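Local coordinates for DNA-binding protein reb1 (Schizosaccharomyces pombe, PDB 5EYB) that binds specific sites in ribosomal DNA, where it has a role in ending RNA polymerase I transcription, and upstream of many RNA polymerase II genes, at residues A[112-117]-A[136-141]; A[229-234]-A[319-324]; A[236-241]-A[254-259]; A[286-291]-A[351-356]; A[303-308]-A[325-330]. All coordinates share one frame; numbering follows the deposited sequence.

Contact 1: residues A[112-117]-A[136-141]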
# COMPACT_ATOMS: atom_id res chain seq x y z
N HIS A 112 -6.19 29.92 -6.72
CA HIS A 112 -6.83 31.01 -5.99
C HIS A 112 -6.75 32.32 -6.77
O HIS A 112 -7.68 33.11 -6.73
CB HIS A 112 -6.20 31.17 -4.60
N ASN A 113 -5.65 32.54 -7.47
CA ASN A 113 -5.51 33.72 -8.32
C ASN A 113 -6.43 33.64 -9.53
O ASN A 113 -7.09 34.62 -9.89
CB ASN A 113 -4.05 33.89 -8.77
CG ASN A 113 -3.16 34.39 -7.65
OD1 ASN A 113 -3.52 34.33 -6.47
ND2 ASN A 113 -1.99 34.90 -8.02
N PHE A 114 -6.49 32.46 -10.14
CA PHE A 114 -7.31 32.24 -11.32
C PHE A 114 -8.80 32.30 -10.98
O PHE A 114 -9.61 32.77 -11.78
CB PHE A 114 -6.97 30.89 -11.96
CG PHE A 114 -7.77 30.59 -13.20
CD1 PHE A 114 -7.37 31.06 -14.44
CD2 PHE A 114 -8.92 29.82 -13.13
CE1 PHE A 114 -8.10 30.77 -15.58
CE2 PHE A 114 -9.66 29.53 -14.26
CZ PHE A 114 -9.24 30.01 -15.49
N ILE A 115 -9.15 31.83 -9.78
CA ILE A 115 -10.54 31.84 -9.35
C ILE A 115 -11.04 33.24 -8.96
O ILE A 115 -12.19 33.56 -9.22
CB ILE A 115 -10.76 30.89 -8.16
N MET A 116 -10.17 34.05 -8.33
CA MET A 116 -10.50 35.43 -7.98
C MET A 116 -10.68 36.24 -9.26
O MET A 116 -11.58 37.08 -9.37
CB MET A 116 -9.41 36.06 -7.08
CG MET A 116 -9.37 35.51 -5.64
SD MET A 116 -10.91 35.74 -4.72
CE MET A 116 -10.92 37.52 -4.49
N ASP A 117 -9.82 35.96 -10.23
CA ASP A 117 -10.00 36.51 -11.56
C ASP A 117 -11.17 35.77 -12.21
O ASP A 117 -11.50 34.67 -11.80
CB ASP A 117 -8.71 36.38 -12.39
CG ASP A 117 -8.70 37.30 -13.61
OD1 ASP A 117 -7.62 37.85 -13.93
OD2 ASP A 117 -9.76 37.48 -14.24
N LYS A 136 -10.94 27.57 -23.29
CA LYS A 136 -9.64 28.19 -23.56
C LYS A 136 -9.03 28.84 -22.32
O LYS A 136 -7.81 28.89 -22.17
CB LYS A 136 -9.78 29.24 -24.67
N THR A 137 -9.88 29.33 -21.42
CA THR A 137 -9.42 29.95 -20.19
C THR A 137 -8.75 28.92 -19.29
O THR A 137 -7.73 29.20 -18.66
CB THR A 137 -10.57 30.62 -19.41
OG1 THR A 137 -11.45 29.61 -18.90
CG2 THR A 137 -11.35 31.56 -20.32
N ILE A 138 -9.33 27.73 -19.22
CA ILE A 138 -8.77 26.64 -18.44
C ILE A 138 -7.49 26.13 -19.11
O ILE A 138 -6.50 25.85 -18.44
CB ILE A 138 -9.77 25.48 -18.28
CG1 ILE A 138 -10.89 25.88 -17.33
CG2 ILE A 138 -9.08 24.24 -17.74
CD1 ILE A 138 -10.41 26.22 -15.94
N ARG A 139 -7.52 26.03 -20.43
CA ARG A 139 -6.37 25.59 -21.21
C ARG A 139 -5.20 26.54 -21.02
O ARG A 139 -4.04 26.13 -21.03
CB ARG A 139 -6.73 25.48 -22.69
N MET A 140 -5.51 27.82 -20.85
CA MET A 140 -4.48 28.84 -20.65
C MET A 140 -3.98 28.81 -19.21
O MET A 140 -2.81 29.10 -18.94
CB MET A 140 -5.02 30.22 -21.01
CG MET A 140 -3.93 31.25 -21.28
SD MET A 140 -2.86 30.77 -22.65
CE MET A 140 -1.55 31.99 -22.50
N PHE A 141 -4.87 28.46 -18.28
CA PHE A 141 -4.51 28.31 -16.87
C PHE A 141 -3.43 27.25 -16.71
O PHE A 141 -2.43 27.46 -16.00
CB PHE A 141 -5.74 27.96 -16.04
CG PHE A 141 -5.42 27.33 -14.71
CD1 PHE A 141 -5.57 25.96 -14.53
CD2 PHE A 141 -4.97 28.09 -13.65
CE1 PHE A 141 -5.27 25.37 -13.31
CE2 PHE A 141 -4.68 27.51 -12.43
CZ PHE A 141 -4.83 26.15 -12.26
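Phe114, near the end of helix 101-116, reaches across to Phe141, Thr137 and Ile138 on helix 136-147. Both helices belong to a Myb-associated domain of Reb1, an all-helical unit of the helix-turn-helix clan; the nearest atom of this contact lies about 4 Å from the bound DNA. The two short helical pieces run nearly antiparallel, at 155°, with their axes 11.8 Å apart, and the phenyl ring of Phe114 bridges that wide spacing. Its CG stands anti to the backbone N (chi1 -179°), which carries the ring toward the facing helix.

Phe141 meets this ring in two ways. Its CB sits over one face, 4.0 Å from the Phe114 ring centroid, in a CH-pi contact displaced toward the rim. Its own ring lies obliquely against Phe114, the centroids 5.0 Å apart and the planes at 48°, and packs edge-to-face with Phe125 of helix 122-129 as well. Farther out, CE1 of Phe114 lies 3.5 Å from Thr137 O, a carbonyl that already accepts the helical bond from Phe141 N. With an alanine in place of Phe114, Phe141 CB would probably lose the face it rests on and a gap would open between the helices. Ile138 completes the surroundings of the ring, lying roughly perpendicular to Phe114 and bringing its CD1 to 3.8 Å from Phe114 CE2.

Contact 2: residues A[229-234]-A[319-324]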
# COMPACT_ATOMS: atom_id res chain seq x y z
N GLU A 229 -2.95 -24.53 -1.65
CA GLU A 229 -3.41 -24.56 -3.03
C GLU A 229 -3.37 -23.16 -3.64
O GLU A 229 -2.90 -22.96 -4.76
CB GLU A 229 -4.82 -25.14 -3.11
CG GLU A 229 -5.46 -25.07 -4.49
CD GLU A 229 -4.71 -25.89 -5.52
OE1 GLU A 229 -4.16 -26.95 -5.16
OE2 GLU A 229 -4.66 -25.47 -6.69
N GLU A 230 -3.86 -22.19 -2.87
CA GLU A 230 -3.91 -20.80 -3.30
C GLU A 230 -2.51 -20.25 -3.59
O GLU A 230 -2.29 -19.59 -4.60
CB GLU A 230 -4.60 -19.95 -2.23
CG GLU A 230 -5.40 -18.79 -2.78
CD GLU A 230 -6.26 -18.14 -1.71
OE1 GLU A 230 -6.24 -18.63 -0.56
OE2 GLU A 230 -6.96 -17.15 -2.02
N GLU A 231 -1.57 -20.53 -2.69
CA GLU A 231 -0.19 -20.08 -2.84
C GLU A 231 0.52 -20.79 -4.00
O GLU A 231 1.37 -20.21 -4.68
CB GLU A 231 0.59 -20.31 -1.55
CG GLU A 231 0.23 -19.35 -0.43
CD GLU A 231 0.46 -19.94 0.94
OE1 GLU A 231 0.45 -21.19 1.05
OE2 GLU A 231 0.65 -19.17 1.90
N THR A 232 0.16 -22.05 -4.21
CA THR A 232 0.73 -22.83 -5.30
C THR A 232 0.23 -22.31 -6.64
O THR A 232 0.99 -22.19 -7.59
CB THR A 232 0.39 -24.33 -5.16
OG1 THR A 232 0.69 -24.77 -3.83
CG2 THR A 232 1.18 -25.15 -6.17
N GLN A 233 -1.06 -21.99 -6.69
CA GLN A 233 -1.66 -21.44 -7.90
C GLN A 233 -1.01 -20.11 -8.27
O GLN A 233 -0.77 -19.83 -9.44
CB GLN A 233 -3.17 -21.26 -7.72
N LEU A 234 -0.71 -19.31 -7.25
CA LEU A 234 -0.05 -18.02 -7.43
C LEU A 234 1.32 -18.18 -8.07
O LEU A 234 1.74 -17.34 -8.86
CB LEU A 234 0.09 -17.30 -6.09
CG LEU A 234 0.82 -15.96 -6.15
CD1 LEU A 234 -0.02 -14.92 -6.87
CD2 LEU A 234 1.19 -15.48 -4.76
N THR A 319 11.23 -17.21 7.29
CA THR A 319 9.87 -16.82 7.62
C THR A 319 8.93 -17.91 7.16
O THR A 319 9.33 -18.81 6.43
CB THR A 319 9.48 -15.48 6.98
OG1 THR A 319 8.28 -14.99 7.59
CG2 THR A 319 9.25 -15.66 5.48
N ARG A 320 7.67 -17.83 7.58
CA ARG A 320 6.66 -18.81 7.20
C ARG A 320 6.58 -18.97 5.68
O ARG A 320 6.72 -20.08 5.16
CB ARG A 320 5.29 -18.41 7.76
CG ARG A 320 4.19 -19.43 7.49
CD ARG A 320 2.84 -18.90 7.93
NE ARG A 320 1.77 -19.89 7.77
CZ ARG A 320 1.05 -20.04 6.66
NH1 ARG A 320 1.28 -19.26 5.61
NH2 ARG A 320 0.11 -20.96 6.60
N ASP A 321 6.38 -17.86 4.98
CA ASP A 321 6.21 -17.90 3.53
C ASP A 321 7.43 -18.46 2.81
O ASP A 321 7.30 -19.07 1.75
CB ASP A 321 5.88 -16.50 3.01
CG ASP A 321 4.51 -16.02 3.46
OD1 ASP A 321 3.56 -16.84 3.46
OD2 ASP A 321 4.37 -14.83 3.81
N GLN A 322 8.61 -18.27 3.38
CA GLN A 322 9.84 -18.80 2.79
C GLN A 322 9.92 -20.32 2.90
O GLN A 322 10.38 -20.99 1.97
CB GLN A 322 11.07 -18.17 3.45
CG GLN A 322 11.44 -16.82 2.89
CD GLN A 322 12.58 -16.17 3.65
OE1 GLN A 322 12.78 -16.44 4.83
NE2 GLN A 322 13.33 -15.32 2.96
N MET A 323 9.47 -20.86 4.02
CA MET A 323 9.45 -22.31 4.21
C MET A 323 8.39 -22.93 3.31
O MET A 323 8.60 -23.99 2.73
CB MET A 323 9.20 -22.67 5.67
CG MET A 323 9.99 -21.83 6.65
SD MET A 323 10.05 -22.53 8.30
CE MET A 323 11.14 -23.91 8.00
N LEU A 324 7.25 -22.25 3.21
CA LEU A 324 6.18 -22.70 2.32
C LEU A 324 6.66 -22.71 0.88
O LEU A 324 6.38 -23.64 0.13
CB LEU A 324 4.94 -21.80 2.44
CG LEU A 324 3.87 -22.21 3.45
CD1 LEU A 324 4.41 -22.18 4.86
CD2 LEU A 324 2.67 -21.29 3.34
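Glu231 sets its CG anti to its own carbonyl carbon (chi1 -73°) and runs extended from there, while Arg320 keeps an extended chain from CG to NE; the two cross nearly square, bringing the carboxylate to the edge of the guanidinium at long range. The result is a salt-bridge network between helix 228-238, in the second Myb repeat, and helix 320-333 in the C-terminal helical part of the chain. The helical pieces cross at -71°, their axes 12.1 Å apart.

The direct ion pair is long: Glu231 OE2 lies 3.8 Å from Arg320 NH1, and the two planar groups are turned 43° from each other. Asp321 adds a second carboxylate, its OD1 4.0 Å from Glu231 OE2. Two acids at this distance would disfavour each other, but Lys271 NZ, from helix 265-275, the third helix of the repeat, makes salt bridges to both oxygens and so probably offsets their charge. Asp321 OD1 also forms a long salt bridge with Arg320 NH1 on its own helix.

Beside the carboxylate lies Leu324, whose side chain runs at a slant to that of Glu231. This pair is also where the two backbones come nearest, the CA atoms of Glu231 and Leu324 being 8.6 Å apart. One methyl does the touching: Leu324 CD2 packs against the carboxylate group, 3.2 Å from Glu231 OE1.

Contact 3: residues A[236-241]-A[254-259]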
# COMPACT_ATOMS: atom_id res chain seq x y z
N GLN A 236 2.14 -20.66 -10.03
CA GLN A 236 1.95 -21.20 -11.37
C GLN A 236 1.66 -20.09 -12.38
O GLN A 236 2.06 -20.18 -13.54
CB GLN A 236 0.83 -22.24 -11.38
N ILE A 237 0.96 -19.04 -11.93
CA ILE A 237 0.54 -17.98 -12.84
C ILE A 237 1.65 -16.96 -13.10
O ILE A 237 1.66 -16.31 -14.14
CB ILE A 237 -0.71 -17.25 -12.31
CG1 ILE A 237 -0.56 -16.89 -10.84
CG2 ILE A 237 -1.94 -18.11 -12.48
CD1 ILE A 237 -0.03 -15.51 -10.60
N VAL A 238 2.57 -16.81 -12.15
CA VAL A 238 3.70 -15.91 -12.35
C VAL A 238 4.71 -16.56 -13.29
O VAL A 238 5.50 -15.88 -13.95
CB VAL A 238 4.38 -15.53 -11.02
CG1 VAL A 238 3.44 -14.69 -10.18
CG2 VAL A 238 4.81 -16.78 -10.26
N ALA A 239 4.68 -17.89 -13.35
CA ALA A 239 5.51 -18.65 -14.27
C ALA A 239 4.99 -18.49 -15.70
O ALA A 239 5.74 -18.67 -16.66
CB ALA A 239 5.55 -20.11 -13.87
N GLU A 240 3.71 -18.17 -15.82
CA GLU A 240 3.13 -17.87 -17.12
C GLU A 240 2.85 -16.38 -17.26
O GLU A 240 1.78 -15.89 -16.88
CB GLU A 240 1.84 -18.68 -17.33
N LEU A 241 3.81 -15.65 -17.82
CA LEU A 241 3.67 -14.21 -18.01
C LEU A 241 4.55 -13.72 -19.14
O LEU A 241 5.27 -14.49 -19.77
CB LEU A 241 4.00 -13.47 -16.71
N THR A 254 -2.39 -7.04 -11.88
CA THR A 254 -3.82 -6.95 -12.12
C THR A 254 -4.31 -8.20 -12.85
O THR A 254 -5.36 -8.75 -12.52
CB THR A 254 -4.18 -5.70 -12.95
OG1 THR A 254 -3.80 -4.52 -12.23
CG2 THR A 254 -5.68 -5.65 -13.20
N LEU A 255 -3.53 -8.65 -13.83
CA LEU A 255 -3.87 -9.88 -14.54
C LEU A 255 -3.66 -11.09 -13.62
O LEU A 255 -4.43 -12.05 -13.67
CB LEU A 255 -3.04 -10.04 -15.81
CG LEU A 255 -3.32 -11.28 -16.66
CD1 LEU A 255 -4.75 -11.29 -17.16
CD2 LEU A 255 -2.32 -11.40 -17.81
N VAL A 256 -2.62 -11.03 -12.79
CA VAL A 256 -2.32 -12.09 -11.84
C VAL A 256 -3.49 -12.35 -10.90
O VAL A 256 -3.87 -13.50 -10.67
CB VAL A 256 -1.06 -11.75 -11.02
CG1 VAL A 256 -1.07 -12.46 -9.67
CG2 VAL A 256 0.20 -12.07 -11.81
N ALA A 257 -4.06 -11.28 -10.36
CA ALA A 257 -5.20 -11.39 -9.46
C ALA A 257 -6.43 -11.92 -10.19
O ALA A 257 -7.20 -12.71 -9.64
CB ALA A 257 -5.50 -10.04 -8.82
N GLN A 258 -6.62 -11.47 -11.42
CA GLN A 258 -7.75 -11.90 -12.23
C GLN A 258 -7.76 -13.42 -12.43
O GLN A 258 -8.80 -14.07 -12.30
CB GLN A 258 -7.74 -11.19 -13.59
CG GLN A 258 -8.78 -11.72 -14.57
CD GLN A 258 -8.63 -11.11 -15.95
OE1 GLN A 258 -8.17 -9.98 -16.09
NE2 GLN A 258 -9.03 -11.86 -16.97
N MET A 259 -6.59 -13.98 -12.73
CA MET A 259 -6.47 -15.41 -12.98
C MET A 259 -6.56 -16.23 -11.69
O MET A 259 -7.10 -17.33 -11.69
CB MET A 259 -5.16 -15.72 -13.70
CG MET A 259 -5.08 -15.14 -15.10
SD MET A 259 -3.56 -15.61 -15.95
CE MET A 259 -2.35 -14.62 -15.09
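In the second Myb repeat, the C-terminal end of helix 228-238 packs on helix 253-260 through Ile237, which faces Val256 and Met259. The backbones come closest here, with the CA atoms of Ile237 and Val256 6.6 Å apart. Ile237 places CG1 between its backbone N and carbonyl carbon (chi1 47°), and from there CD1 points at Val256. That methyl touches both branches of the valine, lying 3.4 Å from Val256 CG1 and 3.7 Å from Val256 CG2, with the one side chain set crosswise to the other.

Met259, one turn further along, takes the other flank of the isoleucine. Its chain bends at the sulfur (chi3 -72°) and runs antiparallel alongside Ile237, leaving Met259 CE 4.2 Å from Ile237 CB. Val238 adds a looser contact, its CG1 4.5 Å from Val256 CG2.

Helix 265-275 also packs here, with Cys268 against Val256 and Phe272 against Val238. Helix 253-260 is the first helix of the predicted helix-turn-helix, and its apolar packing on the preceding helix is typical of the three-helix Myb repeat.

Contact 4: residues A[286-291]-A[351-356]; sequences ENVWLL and DDFKVV
Phe353 drives its side chain from the C-terminal helix 342-356 into helix 284-299, meeting Val288, Leu291 and Asn287 in turn. The CB comes first: it lies 3.6 Å from Val288 CG2, where the two side chains pass one another heading opposite ways. The same valine methyl is still 4.2 Å from Phe353 CG. With chi1 at -96° the ring lies toward Leu291 and Asn287. On that side Phe353 CD2 meets Leu291 CD1 at 3.7 Å.

This is nearly antiparallel helix packing in the C-terminal helical part of the fragment, about 16 Å from the DNA at its nearest atom. The helical pieces run at 155° to each other, with axes 9.8 Å apart.

CE2, the next ring atom, touches two residues, lying 3.6 Å from Leu291 CD1 and 3.6 Å from Asn287 CB. The leucine methyl arrives at the edge of the ring, near its plane, its side chain standing almost upright to that of the phenylalanine. A serine in place of Phe353 would probably leave Leu291 CD1 and Asn287 CB beside a gap between the helices. At the tip, Phe353 CZ lies 4.0 Å from Asn287 ND2, the amide plane being only 18° from that of the ring. The other end of that amide, Asn287 OD1, accepts a hydrogen bond from Gln326 NE2 on helix 320-333.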
# COMPACT_ATOMS: atom_id res chain seq x y z
N GLU A 286 19.21 -29.23 5.39
CA GLU A 286 18.15 -28.25 5.62
C GLU A 286 16.81 -28.75 5.09
O GLU A 286 15.77 -28.56 5.73
CB GLU A 286 18.52 -26.91 4.96
N ASN A 287 16.83 -29.39 3.93
CA ASN A 287 15.63 -29.97 3.34
C ASN A 287 15.07 -31.10 4.19
O ASN A 287 13.86 -31.24 4.34
CB ASN A 287 15.90 -30.46 1.92
CG ASN A 287 15.97 -29.33 0.91
OD1 ASN A 287 15.32 -28.30 1.08
ND2 ASN A 287 16.75 -29.53 -0.14
N VAL A 288 15.97 -31.92 4.73
CA VAL A 288 15.58 -33.03 5.60
C VAL A 288 14.82 -32.54 6.83
O VAL A 288 13.74 -33.02 7.14
CB VAL A 288 16.80 -33.85 6.06
CG1 VAL A 288 16.38 -34.86 7.11
CG2 VAL A 288 17.46 -34.53 4.88
N TRP A 289 15.41 -31.56 7.52
CA TRP A 289 14.81 -31.01 8.72
C TRP A 289 13.41 -30.47 8.45
O TRP A 289 12.49 -30.69 9.24
CB TRP A 289 15.69 -29.89 9.30
CG TRP A 289 15.08 -29.21 10.48
CD1 TRP A 289 15.21 -29.56 11.79
CD2 TRP A 289 14.24 -28.05 10.46
NE1 TRP A 289 14.50 -28.70 12.59
CE2 TRP A 289 13.90 -27.76 11.80
CE3 TRP A 289 13.74 -27.23 9.45
CZ2 TRP A 289 13.08 -26.69 12.15
CZ3 TRP A 289 12.92 -26.17 9.79
CH2 TRP A 289 12.60 -25.91 11.13
N LEU A 290 13.26 -29.78 7.33
CA LEU A 290 11.97 -29.21 6.95
C LEU A 290 10.95 -30.31 6.69
O LEU A 290 9.83 -30.26 7.20
CB LEU A 290 12.11 -28.32 5.72
CG LEU A 290 10.82 -27.68 5.20
CD1 LEU A 290 10.13 -26.90 6.31
CD2 LEU A 290 11.11 -26.78 4.01
N LEU A 291 11.33 -31.30 5.89
CA LEU A 291 10.43 -32.39 5.56
C LEU A 291 10.11 -33.24 6.79
O LEU A 291 9.02 -33.81 6.90
CB LEU A 291 11.02 -33.27 4.46
CG LEU A 291 11.17 -32.61 3.09
CD1 LEU A 291 11.73 -33.60 2.08
CD2 LEU A 291 9.84 -32.03 2.61
N ASP A 351 13.58 -40.27 3.53
CA ASP A 351 14.42 -41.46 3.45
C ASP A 351 15.39 -41.40 2.28
O ASP A 351 16.55 -41.79 2.40
CB ASP A 351 13.55 -42.72 3.34
CG ASP A 351 12.79 -43.02 4.63
OD1 ASP A 351 12.60 -42.09 5.44
OD2 ASP A 351 12.39 -44.18 4.83
N ASP A 352 14.93 -40.90 1.14
CA ASP A 352 15.78 -40.77 -0.04
C ASP A 352 16.84 -39.68 0.17
O ASP A 352 17.94 -39.77 -0.37
CB ASP A 352 14.96 -40.45 -1.29
CG ASP A 352 14.14 -41.65 -1.77
OD1 ASP A 352 14.51 -42.79 -1.43
OD2 ASP A 352 13.14 -41.43 -2.49
N PHE A 353 16.49 -38.67 0.95
CA PHE A 353 17.43 -37.59 1.27
C PHE A 353 18.53 -38.07 2.21
O PHE A 353 19.64 -37.56 2.18
CB PHE A 353 16.69 -36.41 1.90
CG PHE A 353 16.32 -35.34 0.92
CD1 PHE A 353 17.06 -35.14 -0.22
CD2 PHE A 353 15.22 -34.52 1.15
CE1 PHE A 353 16.72 -34.15 -1.12
CE2 PHE A 353 14.88 -33.53 0.26
CZ PHE A 353 15.63 -33.35 -0.88
N LYS A 354 18.20 -39.05 3.04
CA LYS A 354 19.15 -39.55 4.04
C LYS A 354 20.17 -40.50 3.42
O LYS A 354 21.29 -40.64 3.92
CB LYS A 354 18.40 -40.24 5.18
N VAL A 355 19.78 -41.15 2.33
CA VAL A 355 20.67 -42.10 1.65
C VAL A 355 21.83 -41.38 0.97
O VAL A 355 22.98 -41.82 1.05
CB VAL A 355 19.89 -42.94 0.61
CG1 VAL A 355 20.85 -43.75 -0.25
CG2 VAL A 355 18.89 -43.85 1.30
N VAL A 356 21.53 -40.26 0.31
CA VAL A 356 22.54 -39.52 -0.44
C VAL A 356 23.59 -38.90 0.49
O VAL A 356 24.72 -38.62 0.08
CB VAL A 356 21.89 -38.42 -1.32
CG1 VAL A 356 21.33 -37.31 -0.47
CG2 VAL A 356 22.89 -37.88 -2.33

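Contact 5: residues A[303-308]-A[325-330]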
# COMPACT_ATOMS: atom_id res chain seq x y z
N GLY A 303 -4.24 -34.83 9.06
CA GLY A 303 -3.62 -34.71 7.75
C GLY A 303 -3.48 -33.27 7.31
O GLY A 303 -4.09 -32.84 6.33
N LYS A 304 -2.67 -32.51 8.04
CA LYS A 304 -2.50 -31.08 7.80
C LYS A 304 -1.17 -30.59 8.37
O LYS A 304 -0.55 -31.28 9.19
CB LYS A 304 -3.66 -30.29 8.41
N ILE A 305 -0.74 -29.41 7.95
CA ILE A 305 0.53 -28.87 8.40
C ILE A 305 0.35 -27.64 9.28
O ILE A 305 -0.01 -26.56 8.80
CB ILE A 305 1.43 -28.49 7.22
CG1 ILE A 305 1.53 -29.66 6.23
CG2 ILE A 305 2.81 -28.08 7.71
CD1 ILE A 305 2.31 -29.34 4.98
N HIS A 306 0.62 -27.80 10.58
CA HIS A 306 0.61 -26.67 11.50
C HIS A 306 1.97 -25.99 11.50
O HIS A 306 2.94 -26.52 12.05
CB HIS A 306 0.23 -27.13 12.91
CG HIS A 306 -1.22 -27.46 13.07
ND1 HIS A 306 -1.72 -28.11 14.18
CD2 HIS A 306 -2.28 -27.23 12.26
CE1 HIS A 306 -3.03 -28.26 14.04
NE2 HIS A 306 -3.39 -27.74 12.89
N TRP A 307 2.04 -24.81 10.88
CA TRP A 307 3.31 -24.12 10.67
C TRP A 307 3.77 -23.31 11.88
O TRP A 307 4.91 -22.85 11.91
CB TRP A 307 3.21 -23.20 9.45
CG TRP A 307 3.13 -23.94 8.16
CD1 TRP A 307 2.01 -24.25 7.46
CD2 TRP A 307 4.23 -24.48 7.42
NE1 TRP A 307 2.34 -24.94 6.32
CE2 TRP A 307 3.70 -25.10 6.28
CE3 TRP A 307 5.62 -24.50 7.61
CZ2 TRP A 307 4.49 -25.73 5.33
CZ3 TRP A 307 6.41 -25.13 6.67
CH2 TRP A 307 5.84 -25.73 5.54
N GLU A 308 2.88 -23.13 12.85
CA GLU A 308 3.20 -22.34 14.04
C GLU A 308 4.44 -22.88 14.76
O GLU A 308 5.30 -22.11 15.19
CB GLU A 308 2.01 -22.31 15.00
N PHE A 325 7.39 -21.67 0.50
CA PHE A 325 7.96 -21.58 -0.83
C PHE A 325 8.88 -22.76 -1.11
O PHE A 325 8.84 -23.35 -2.18
CB PHE A 325 8.72 -20.26 -1.00
CG PHE A 325 9.33 -20.08 -2.36
CD1 PHE A 325 8.53 -19.79 -3.45
CD2 PHE A 325 10.69 -20.20 -2.54
CE1 PHE A 325 9.09 -19.62 -4.71
CE2 PHE A 325 11.26 -20.03 -3.80
CZ PHE A 325 10.45 -19.74 -4.88
N GLN A 326 9.70 -23.10 -0.12
CA GLN A 326 10.64 -24.20 -0.26
C GLN A 326 9.93 -25.54 -0.35
O GLN A 326 10.34 -26.43 -1.10
CB GLN A 326 11.63 -24.21 0.91
CG GLN A 326 12.66 -25.33 0.85
CD GLN A 326 13.60 -25.20 -0.34
OE1 GLN A 326 13.69 -24.15 -0.97
NE2 GLN A 326 14.31 -26.28 -0.65
N PHE A 327 8.86 -25.68 0.43
CA PHE A 327 8.07 -26.91 0.41
C PHE A 327 7.40 -27.12 -0.95
O PHE A 327 7.32 -28.25 -1.43
CB PHE A 327 7.02 -26.88 1.53
CG PHE A 327 6.21 -28.14 1.63
CD1 PHE A 327 6.82 -29.38 1.61
CD2 PHE A 327 4.83 -28.08 1.76
CE1 PHE A 327 6.07 -30.54 1.71
CE2 PHE A 327 4.08 -29.23 1.86
CZ PHE A 327 4.70 -30.46 1.83
N ILE A 328 6.92 -26.04 -1.55
CA ILE A 328 6.30 -26.10 -2.87
C ILE A 328 7.27 -26.65 -3.91
O ILE A 328 6.94 -27.55 -4.68
CB ILE A 328 5.79 -24.72 -3.34
CG1 ILE A 328 4.75 -24.16 -2.38
CG2 ILE A 328 5.21 -24.81 -4.74
CD1 ILE A 328 3.51 -25.00 -2.30
N ASN A 329 8.49 -26.11 -3.91
CA ASN A 329 9.50 -26.53 -4.88
C ASN A 329 9.98 -27.95 -4.64
O ASN A 329 10.33 -28.66 -5.58
CB ASN A 329 10.69 -25.57 -4.85
CG ASN A 329 10.31 -24.16 -5.28
OD1 ASN A 329 9.13 -23.81 -5.32
ND2 ASN A 329 11.31 -23.36 -5.61
N LEU A 330 9.98 -28.38 -3.38
CA LEU A 330 10.37 -29.74 -3.05
C LEU A 330 9.33 -30.74 -3.53
O LEU A 330 9.68 -31.79 -4.06
CB LEU A 330 10.58 -29.89 -1.54
CG LEU A 330 11.87 -29.27 -0.99
CD1 LEU A 330 11.94 -29.44 0.51
CD2 LEU A 330 13.09 -29.90 -1.66
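Ile305 and Phe327 face each other across this contact, one from the extended loop leading into helix 307-314, the other from the middle of helix 320-333. Ile305 CD1 approaches the Phe327 ring obliquely, 3.6 Å from Phe327 CE2 and 4.1 Å from Phe327 CZ. Phe327 holds its CG anti to the backbone N (chi1 -177°), which swings the ring off its helix toward the isoleucine. The side chains alone span this distance, for the nearest CA atoms, those of Ile305 and Phe327, are 11.2 Å apart.

Trp307 joins from beside Ile305. Phe327 CD2 comes to the edge of the indole, near its plane, 4.3 Å from Trp307 CZ2. Ile305 is also laid against the tryptophan from its own side of the contact: one branch, CG2, rests over the rim of the indole face, 3.4 Å above the plane of Trp307, while the other reaches Phe327.

Ile294 of helix 284-299 touches all three of these residues, making the place a small apolar centre where helices 284-299 and 320-333 meet the loop leading into helix 307-314. The run bearing Ile305 is tied to helix 284-299 by Ser297 OG, which is hydrogen-bonded to His306 N and Lys304 O. Across the contact itself the atoms that meet are all carbon. It therefore has no directional bond to fix it, and the positions of the side chains probably depend on how their shapes fit and on the polar ties of the backbone beside them.

How the contacts relate
Contact 1 stands apart, its centre 46 Å from that of contact 3 and 73 Å from that of contact 4. It nevertheless shares the DNA with contacts 2 and 3, each about 4 Å from the nucleic acid. The other four form one connected cluster. Contacts 2 and 3 both use helix 228-238 and touch where Leu234 CD1 lies 3.9 Å from Val256 CG1. Contacts 2 and 5 share helix 320-333, their centres only 8 Å apart. Contact 2 meets contact 4 through Met323 CE, 3.4 Å from Trp289 CZ3, and contact 4 meets contact 5 at Leu291 and Leu330. Nearest-atom distances to the DNA grow to about 11 Å at contact 5 and 16 Å at contact 4.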